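PDB 7COK: 5-ketofructose reductase from Gluconobacter sp., which catalyses the reduction of 5-ketofructose, presumably to fructose with a nicotinamide cofactor, as a member of the shikimate dehydrogenase family. Local coordinates for residues H105-K110 / V260-G265; V128-G133 / P209-G214; T220-V225 / T232-D237; Q255-V260 / A271-T276. All blocks are in the same frame, centred on the assembly; numbering follows the deposited sequence.

The four contacts form two pairs on the two lobes of the subunit. Contacts 1 and 4 have centres 11 Å apart and share helix 248-264, one through its C-terminal end and the other through its middle; they also meet where the hydroxyl of T107 reaches the side-chain amide of Q255. Contacts 2 and 3, centres 10 Å apart, both involve strands of the parallel, Rossmann-type sheet and touch through P209, V211 and M213 against F234 and D237. Contacts 1 and 2 lie on opposite sides of the chain's centre, with their centres 27 Å apart. The structure is ligand-free; by family resemblance, D108 of contact 1 and the glycine-rich turn of contact 2 probably border the active-site cleft.

Contact 1 of 4, residues H105-K110 / V260-G265; sequences HNTDGK and VEIWLG
H105 and I262 meet through one face of the imidazole, against which two methyl groups of the isoleucine are laid. CG2 of I262 sits over the NE2-CD2 side, 3.6 Å from H105 NE2, and makes a CH-pi contact, 4.0 Å from the ring centroid and 29° off the normal. On the same face, but displaced toward the rim, I262 CD1 comes within 3.9 Å of H105 CG and ND1. The isoleucine spreads across the ring in this way because CG1 lies anti to the carbonyl carbon (chi1 -70°) and an extended second torsion carries CD1 out over the ring, while CG2 lies anti to the backbone N. A lighter touch follows at T107, whose CG2 stands 4.2 Å from I262 CD1, while its hydroxyl turns to the side-chain amide of Q255. An alanine in place of H105 would probably leave both methyls of I262 without the flat surface they rest on and open a gap beside the helix. Further out, backbone bonds from H105 to N93 and C94 hold the histidine at the end of its strand, and the side chain of N93 accepts from T107 N. N106 OD1 accepts from D108 N at 3.0 Å, forming an Asx turn shortly before helix 110-117. D108 in turn makes a salt bridge with K72, probably the counterpart of the lysine-aspartate pair at the active site of shikimate dehydrogenases. No hydrogen bond spans the two segments: I262 meets H105 and T107 by dispersion and CH-pi contact, and the side chains of N106, T107 and D108 find their polar partners outside this helix segment.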
# COMPACT_ATOMS: atom_id res chain seq x y z
N HIS A 105 7.58 -6.12 -18.01
CA HIS A 105 7.72 -5.20 -19.15
C HIS A 105 8.85 -4.24 -18.87
O HIS A 105 9.21 -3.99 -17.72
CB HIS A 105 6.44 -4.35 -19.31
CG HIS A 105 5.20 -5.14 -19.55
ND1 HIS A 105 4.67 -5.32 -20.81
CD2 HIS A 105 4.37 -5.78 -18.69
CE1 HIS A 105 3.57 -6.05 -20.72
NE2 HIS A 105 3.36 -6.35 -19.44
N ASN A 106 9.43 -3.71 -19.94
CA ASN A 106 10.36 -2.62 -19.81
C ASN A 106 9.80 -1.42 -20.52
O ASN A 106 9.47 -1.49 -21.68
CB ASN A 106 11.73 -3.01 -20.38
CG ASN A 106 12.78 -1.98 -20.06
OD1 ASN A 106 12.69 -0.81 -20.46
ND2 ASN A 106 13.77 -2.38 -19.30
N THR A 107 9.65 -0.33 -19.79
CA THR A 107 9.08 0.90 -20.38
C THR A 107 10.06 2.07 -20.36
O THR A 107 9.67 3.20 -20.67
CB THR A 107 7.78 1.31 -19.70
OG1 THR A 107 8.10 1.73 -18.37
CG2 THR A 107 6.73 0.17 -19.73
N ASP A 108 11.32 1.81 -20.02
CA ASP A 108 12.33 2.86 -19.92
C ASP A 108 12.66 3.53 -21.25
O ASP A 108 13.20 4.64 -21.27
CB ASP A 108 13.63 2.34 -19.28
CG ASP A 108 13.51 2.15 -17.78
OD1 ASP A 108 12.59 2.72 -17.17
OD2 ASP A 108 14.36 1.44 -17.20
N GLY A 109 12.34 2.86 -22.35
CA GLY A 109 12.47 3.49 -23.66
C GLY A 109 11.13 3.87 -24.25
O GLY A 109 11.09 4.57 -25.25
N LYS A 110 10.03 3.43 -23.62
CA LYS A 110 8.69 3.65 -24.19
C LYS A 110 8.16 5.06 -23.94
O LYS A 110 7.37 5.54 -24.75
CB LYS A 110 7.68 2.62 -23.64
CG LYS A 110 7.92 1.20 -24.11
CD LYS A 110 6.80 0.24 -23.70
CE LYS A 110 7.11 -1.23 -24.01
NZ LYS A 110 7.38 -1.50 -25.45
N VAL A 260 0.39 2.42 -16.18
CA VAL A 260 -0.97 2.30 -15.67
C VAL A 260 -1.92 1.71 -16.72
O VAL A 260 -2.83 0.96 -16.36
CB VAL A 260 -1.47 3.63 -15.09
CG1 VAL A 260 -2.92 3.53 -14.64
CG2 VAL A 260 -0.61 4.04 -13.89
N GLU A 261 -1.68 2.00 -18.00
CA GLU A 261 -2.40 1.29 -19.06
C GLU A 261 -2.19 -0.22 -18.97
O GLU A 261 -3.15 -0.97 -19.08
CB GLU A 261 -2.05 1.82 -20.46
CG GLU A 261 -2.61 3.19 -20.76
CD GLU A 261 -2.10 3.75 -22.08
OE1 GLU A 261 -1.04 3.29 -22.61
OE2 GLU A 261 -2.75 4.67 -22.60
N ILE A 262 -0.95 -0.63 -18.74
CA ILE A 262 -0.61 -2.06 -18.58
C ILE A 262 -1.31 -2.64 -17.36
O ILE A 262 -1.86 -3.73 -17.42
CB ILE A 262 0.92 -2.28 -18.54
CG1 ILE A 262 1.53 -2.02 -19.93
CG2 ILE A 262 1.29 -3.70 -18.07
CD1 ILE A 262 3.05 -1.89 -19.97
N TRP A 263 -1.28 -1.92 -16.25
CA TRP A 263 -1.84 -2.42 -15.00
C TRP A 263 -3.35 -2.47 -14.92
O TRP A 263 -3.94 -3.42 -14.37
CB TRP A 263 -1.36 -1.55 -13.83
CG TRP A 263 0.11 -1.61 -13.58
CD1 TRP A 263 0.98 -2.60 -13.94
CD2 TRP A 263 0.85 -0.68 -12.81
NE1 TRP A 263 2.24 -2.30 -13.48
CE2 TRP A 263 2.19 -1.13 -12.77
CE3 TRP A 263 0.53 0.53 -12.17
CZ2 TRP A 263 3.20 -0.42 -12.11
CZ3 TRP A 263 1.51 1.22 -11.51
CH2 TRP A 263 2.85 0.75 -11.48
N LEU A 264 -4.00 -1.42 -15.45
CA LEU A 264 -5.41 -1.17 -15.12
C LEU A 264 -6.30 -0.90 -16.30
O LEU A 264 -7.51 -0.71 -16.13
CB LEU A 264 -5.52 0.00 -14.15
CG LEU A 264 -5.18 -0.35 -12.71
CD1 LEU A 264 -5.03 0.93 -11.92
CD2 LEU A 264 -6.23 -1.28 -12.12
N GLY A 265 -5.73 -0.83 -17.50
CA GLY A 265 -6.50 -0.54 -18.70
C GLY A 265 -7.12 0.85 -18.75
O GLY A 265 -8.13 1.03 -19.41

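Contact 2 of 4, residues V128-G133 / P209-G214; sequences VILGAG and PPVEMG
With CG anti to its carbonyl carbon (chi1 -46°) and an extended second torsion, L130 stretches from the end of strand 126-130 toward the loop 209-214. V211 answers with the branch beside its own backbone N, since at chi1 178° the anti position is taken by CG1. The meeting is between methyls: L130 CD1 is 3.6 Å from V211 CG2. The same CD1 lies 4.2 Å from CG of the P209 ring, a looser touch, and one leucine methyl thus serves both loop residues in a wholly apolar contact. Immediately after L130 the backbone turns at G131, whose angles would jam any side chain against the carbonyl oxygen of L130. G133 then takes the N-cap position of helix 134-145. Together with A136 these glycines fit the GxGxxA pattern, consistent with a Rossmann nucleotide-binding turn. Strand 126-130 runs between strands 150-155 and 193-196, paired to both through the backbone of I129 on one side and of V128 and L130 on the other. W181 packs against both L130 and P209, L194 of the neighbouring strand also touches L130, and F234 of helix 233-240 packs against P209 and lies close to the V211 methyl.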
# COMPACT_ATOMS: atom_id res chain seq x y z
N VAL A 128 20.80 9.33 -33.43
CA VAL A 128 22.01 9.43 -32.61
C VAL A 128 21.62 9.49 -31.14
O VAL A 128 20.81 10.35 -30.75
CB VAL A 128 22.87 10.67 -32.96
CG1 VAL A 128 24.00 10.84 -31.94
CG2 VAL A 128 23.48 10.51 -34.34
N ILE A 129 22.21 8.60 -30.33
CA ILE A 129 21.99 8.59 -28.89
C ILE A 129 23.30 8.95 -28.21
O ILE A 129 24.32 8.28 -28.41
CB ILE A 129 21.53 7.21 -28.39
CG1 ILE A 129 20.29 6.74 -29.16
CG2 ILE A 129 21.37 7.22 -26.85
CD1 ILE A 129 19.78 5.38 -28.71
N LEU A 130 23.28 10.04 -27.45
CA LEU A 130 24.42 10.44 -26.63
C LEU A 130 24.36 9.72 -25.30
O LEU A 130 23.47 9.97 -24.49
CB LEU A 130 24.47 11.96 -26.39
CG LEU A 130 24.25 12.82 -27.61
CD1 LEU A 130 23.93 14.24 -27.18
CD2 LEU A 130 25.43 12.74 -28.59
N GLY A 131 25.38 8.89 -25.05
CA GLY A 131 25.49 8.13 -23.80
C GLY A 131 25.12 6.67 -23.99
O GLY A 131 24.37 6.35 -24.91
N ALA A 132 25.65 5.80 -23.13
CA ALA A 132 25.45 4.35 -23.22
C ALA A 132 24.86 3.65 -21.97
O ALA A 132 25.01 2.42 -21.81
CB ALA A 132 26.75 3.69 -23.64
N GLY A 133 24.22 4.40 -21.07
CA GLY A 133 23.60 3.84 -19.87
C GLY A 133 22.37 2.96 -20.05
O GLY A 133 22.08 2.44 -21.15
N PRO A 209 25.63 18.45 -22.74
CA PRO A 209 26.60 17.51 -23.31
C PRO A 209 27.35 18.15 -24.49
O PRO A 209 26.76 18.98 -25.21
CB PRO A 209 25.72 16.38 -23.86
CG PRO A 209 24.34 16.96 -24.00
CD PRO A 209 24.23 18.00 -22.93
N PRO A 210 28.64 17.77 -24.69
CA PRO A 210 29.46 18.38 -25.74
C PRO A 210 29.07 17.92 -27.14
O PRO A 210 29.51 16.87 -27.62
CB PRO A 210 30.90 17.99 -25.36
CG PRO A 210 30.76 16.77 -24.53
CD PRO A 210 29.43 16.86 -23.83
N VAL A 211 28.22 18.73 -27.77
CA VAL A 211 27.71 18.48 -29.11
C VAL A 211 27.97 19.73 -29.92
O VAL A 211 27.75 20.85 -29.43
CB VAL A 211 26.19 18.24 -29.09
CG1 VAL A 211 25.62 18.03 -30.49
CG2 VAL A 211 25.84 17.06 -28.20
N GLU A 212 28.44 19.54 -31.15
CA GLU A 212 28.53 20.62 -32.11
C GLU A 212 27.11 20.92 -32.58
O GLU A 212 26.54 20.23 -33.45
CB GLU A 212 29.44 20.24 -33.27
CG GLU A 212 29.56 21.35 -34.30
CD GLU A 212 30.48 20.95 -35.42
OE1 GLU A 212 30.16 19.95 -36.09
OE2 GLU A 212 31.51 21.63 -35.62
N MET A 213 26.53 21.96 -31.97
CA MET A 213 25.12 22.23 -32.18
C MET A 213 24.87 22.67 -33.62
O MET A 213 23.81 22.42 -34.16
CB MET A 213 24.58 23.24 -31.16
CG MET A 213 24.53 22.73 -29.71
SD MET A 213 23.60 21.19 -29.43
CE MET A 213 21.95 21.87 -29.32
N GLY A 214 25.89 23.23 -34.27
CA GLY A 214 25.78 23.61 -35.69
C GLY A 214 25.68 22.44 -36.67
O GLY A 214 25.46 22.65 -37.87

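Contact 3 of 4, residues T220-V225 / T232-D237; sequences TVVADV and TRFLKD
The edge of the F234 phenyl ring is turned to the strand's oxygens. A223 O lies in the ring plane, 3.6 Å from F234 CE2, and D224 OD2 sits near that plane, 3.7 Å from F234 CD2. V222 CG1 approaches the ring obliquely, 3.5 Å from F234 CE2 and CZ. The second flat group, the D224 carboxylate, receives the hydroxyl of T232: OG1 donates to OD2 over 2.7 Å, arriving on the anti side and 24° out of the carboxylate plane. That hydroxyl is placed between the backbone N and carbonyl carbon of T232 (chi1 57°), where it also accepts from L235 N at 3.2 Å in a nearly straight N-cap bond. A valine in place of T232 would probably leave D224 OD2 without its donor and the first turn of the helix uncapped. The other oxygen, D224 OD1, is held by N196 ND2 and I226 N, which fixes the carboxylate's rotation. L235 packs against the strand next to the aspartate, CG lying 3.7 Å from D224 CB and CD2 3.6 Å from V222 O. The strand and helix segments approach to 8.5 Å between axes and run nearly antiparallel, at 164°. This is the packing of a beta-alpha-beta unit, in which helix 233-240 carries the chain from strand 221-224 to the adjacent parallel strand 245-246 of the Rossmann-type domain.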
# COMPACT_ATOMS: atom_id res chain seq x y z
N THR A 220 15.97 18.32 -37.54
CA THR A 220 16.36 17.29 -36.57
C THR A 220 15.49 17.41 -35.33
O THR A 220 15.34 18.50 -34.77
CB THR A 220 17.83 17.43 -36.16
OG1 THR A 220 18.64 17.58 -37.32
CG2 THR A 220 18.30 16.17 -35.40
N VAL A 221 14.93 16.28 -34.92
CA VAL A 221 14.16 16.19 -33.67
C VAL A 221 15.17 15.97 -32.54
O VAL A 221 15.99 15.07 -32.63
CB VAL A 221 13.11 15.06 -33.75
CG1 VAL A 221 12.36 14.92 -32.44
CG2 VAL A 221 12.14 15.35 -34.88
N VAL A 222 15.10 16.80 -31.51
CA VAL A 222 16.09 16.76 -30.43
C VAL A 222 15.35 16.45 -29.12
O VAL A 222 14.41 17.13 -28.74
CB VAL A 222 16.87 18.09 -30.33
CG1 VAL A 222 17.96 17.97 -29.28
CG2 VAL A 222 17.51 18.48 -31.65
N ALA A 223 15.81 15.40 -28.43
CA ALA A 223 15.15 14.91 -27.21
C ALA A 223 16.17 14.80 -26.08
O ALA A 223 17.36 14.57 -26.32
CB ALA A 223 14.50 13.58 -27.48
N ASP A 224 15.69 14.92 -24.86
CA ASP A 224 16.52 14.81 -23.68
C ASP A 224 15.79 14.01 -22.62
O ASP A 224 14.66 14.32 -22.27
CB ASP A 224 16.85 16.21 -23.16
CG ASP A 224 18.03 16.23 -22.21
OD1 ASP A 224 18.42 15.20 -21.61
OD2 ASP A 224 18.61 17.31 -22.07
N VAL A 225 16.44 12.97 -22.10
CA VAL A 225 15.85 12.15 -21.01
C VAL A 225 15.80 12.84 -19.64
O VAL A 225 15.02 12.44 -18.77
CB VAL A 225 16.54 10.76 -20.86
CG1 VAL A 225 16.59 10.03 -22.20
CG2 VAL A 225 17.93 10.89 -20.25
N THR A 232 16.28 21.80 -20.48
CA THR A 232 17.72 21.78 -20.28
C THR A 232 18.39 22.79 -21.22
O THR A 232 17.77 23.24 -22.21
CB THR A 232 18.30 20.37 -20.58
OG1 THR A 232 17.95 19.96 -21.92
CG2 THR A 232 17.75 19.36 -19.57
N ARG A 233 19.63 23.16 -20.91
CA ARG A 233 20.43 23.99 -21.82
C ARG A 233 20.47 23.41 -23.24
O ARG A 233 20.27 24.13 -24.21
CB ARG A 233 21.85 24.20 -21.27
CG ARG A 233 22.79 24.97 -22.17
CD ARG A 233 24.16 25.13 -21.53
NE ARG A 233 25.15 25.56 -22.52
CZ ARG A 233 26.46 25.29 -22.46
NH1 ARG A 233 26.97 24.57 -21.46
NH2 ARG A 233 27.27 25.74 -23.41
N PHE A 234 20.73 22.11 -23.34
CA PHE A 234 20.72 21.35 -24.58
C PHE A 234 19.44 21.58 -25.37
O PHE A 234 19.50 21.96 -26.53
CB PHE A 234 20.95 19.88 -24.23
CG PHE A 234 20.92 18.95 -25.39
CD1 PHE A 234 21.89 19.03 -26.40
CD2 PHE A 234 19.96 17.94 -25.45
CE1 PHE A 234 21.86 18.13 -27.46
CE2 PHE A 234 19.93 17.04 -26.52
CZ PHE A 234 20.90 17.14 -27.52
N LEU A 235 18.27 21.36 -24.74
CA LEU A 235 17.00 21.63 -25.43
C LEU A 235 16.75 23.09 -25.77
O LEU A 235 16.20 23.38 -26.84
CB LEU A 235 15.83 21.04 -24.66
CG LEU A 235 15.81 19.50 -24.59
CD1 LEU A 235 14.49 19.11 -23.96
CD2 LEU A 235 16.02 18.76 -25.91
N LYS A 236 17.17 23.99 -24.88
CA LYS A 236 16.99 25.43 -25.13
C LYS A 236 17.82 25.89 -26.32
O LYS A 236 17.32 26.63 -27.18
CB LYS A 236 17.30 26.27 -23.90
CG LYS A 236 16.23 26.15 -22.83
CD LYS A 236 16.66 26.83 -21.55
CE LYS A 236 15.45 27.07 -20.67
NZ LYS A 236 15.81 27.87 -19.47
N ASP A 237 19.06 25.39 -26.39
CA ASP A 237 19.94 25.64 -27.53
C ASP A 237 19.36 25.08 -28.83
O ASP A 237 19.36 25.77 -29.85
CB ASP A 237 21.35 25.07 -27.29
CG ASP A 237 22.09 25.75 -26.14
OD1 ASP A 237 21.77 26.90 -25.79
OD2 ASP A 237 23.01 25.11 -25.59

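Contact 4 of 4, residues Q255-V260 / A271-T276; sequences QGVIGV and AVMAQT
M273 reaches across to V257 and G256 by van der Waals contact. Its sulfur lies beside one methyl of the valine, M273 SD to V257 CG2 measuring 3.9 Å. Beyond the sulfur the chain bends (chi3 78°), which carries the terminal methyl onto the helix backbone: M273 CE stands 4.1 Å from G256 C and equally far from V257 N. Glycine suits this spot, because a beta carbon on G256 would come to only 3.1 Å from CE. These residues join two consecutive helices, 248-264 and 270-281, and both segments fall in the region that matches the shikimate dehydrogenase C-terminal domain family. M273 is enclosed further by V253 of the first helix, by L268 of the connecting loop, and by M26 of helix 23-34 in the substrate-binding lobe. No hydrogen bond crosses between the two segments. V272 O takes two donors from one residue, T276 N at 3.0 Å and the hydroxyl T276 OG1 at 2.7 Å, and they approach from opposite faces of the carbonyl plane, while V272 N donates to the carboxylate of D269, the residue just before helix 270-281. On the other helix, G256 O accepts the ordinary helical bond from V260 N at 3.0 Å.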
# COMPACT_ATOMS: atom_id res chain seq x y z
N GLN A 255 5.77 7.39 -19.47
CA GLN A 255 6.12 6.10 -18.90
C GLN A 255 5.10 5.69 -17.83
O GLN A 255 4.68 4.53 -17.76
CB GLN A 255 7.50 6.21 -18.27
CG GLN A 255 8.02 4.90 -17.75
CD GLN A 255 9.53 4.90 -17.63
OE1 GLN A 255 10.12 3.84 -17.50
NE2 GLN A 255 10.17 6.09 -17.70
N GLY A 256 4.70 6.65 -17.01
CA GLY A 256 3.64 6.40 -16.00
C GLY A 256 2.32 6.08 -16.64
O GLY A 256 1.58 5.21 -16.14
N VAL A 257 1.97 6.81 -17.70
CA VAL A 257 0.73 6.54 -18.44
C VAL A 257 0.73 5.11 -19.01
O VAL A 257 -0.24 4.36 -18.82
CB VAL A 257 0.46 7.57 -19.55
CG1 VAL A 257 -0.70 7.15 -20.47
CG2 VAL A 257 0.19 8.93 -18.95
N ILE A 258 1.82 4.74 -19.69
CA ILE A 258 1.95 3.40 -20.25
C ILE A 258 1.86 2.31 -19.19
O ILE A 258 1.17 1.31 -19.41
CB ILE A 258 3.24 3.29 -21.10
CG1 ILE A 258 3.13 4.14 -22.37
CG2 ILE A 258 3.58 1.83 -21.46
CD1 ILE A 258 4.48 4.56 -22.91
N GLY A 259 2.53 2.51 -18.06
CA GLY A 259 2.52 1.55 -16.95
C GLY A 259 1.12 1.33 -16.41
O GLY A 259 0.70 0.19 -16.20
N VAL A 260 0.39 2.42 -16.18
CA VAL A 260 -0.97 2.30 -15.67
C VAL A 260 -1.92 1.71 -16.72
O VAL A 260 -2.83 0.96 -16.36
CB VAL A 260 -1.47 3.63 -15.09
CG1 VAL A 260 -2.92 3.53 -14.64
CG2 VAL A 260 -0.61 4.04 -13.89
N ALA A 271 -1.60 15.90 -18.43
CA ALA A 271 -1.45 17.27 -17.94
C ALA A 271 -1.28 17.36 -16.42
O ALA A 271 -0.38 18.03 -15.93
CB ALA A 271 -2.59 18.18 -18.44
N VAL A 272 -2.12 16.65 -15.66
CA VAL A 272 -2.02 16.72 -14.21
C VAL A 272 -0.80 15.98 -13.67
O VAL A 272 -0.19 16.43 -12.69
CB VAL A 272 -3.32 16.30 -13.49
CG1 VAL A 272 -3.34 16.74 -12.04
CG2 VAL A 272 -4.50 16.96 -14.15
N MET A 273 -0.40 14.91 -14.37
CA MET A 273 0.79 14.20 -13.99
C MET A 273 2.03 15.09 -14.18
O MET A 273 2.87 15.21 -13.28
CB MET A 273 0.91 12.91 -14.80
CG MET A 273 -0.19 11.94 -14.39
SD MET A 273 -0.27 10.52 -15.47
CE MET A 273 1.11 9.56 -14.84
N ALA A 274 2.08 15.77 -15.32
CA ALA A 274 3.16 16.69 -15.64
C ALA A 274 3.24 17.85 -14.68
O ALA A 274 4.31 18.17 -14.17
CB ALA A 274 3.01 17.21 -17.05
N GLN A 275 2.09 18.47 -14.41
CA GLN A 275 2.06 19.60 -13.48
C GLN A 275 2.51 19.19 -12.09
O GLN A 275 3.23 19.94 -11.43
CB GLN A 275 0.69 20.30 -13.46
CG GLN A 275 0.70 21.67 -12.73
CD GLN A 275 1.79 22.64 -13.21
OE1 GLN A 275 2.17 22.66 -14.38
NE2 GLN A 275 2.32 23.45 -12.29
N THR A 276 2.17 17.96 -11.67
CA THR A 276 2.62 17.42 -10.38
C THR A 276 4.17 17.36 -10.30
O THR A 276 4.77 17.77 -9.30
CB THR A 276 1.99 16.04 -10.15
OG1 THR A 276 0.57 16.19 -10.10
CG2 THR A 276 2.46 15.40 -8.85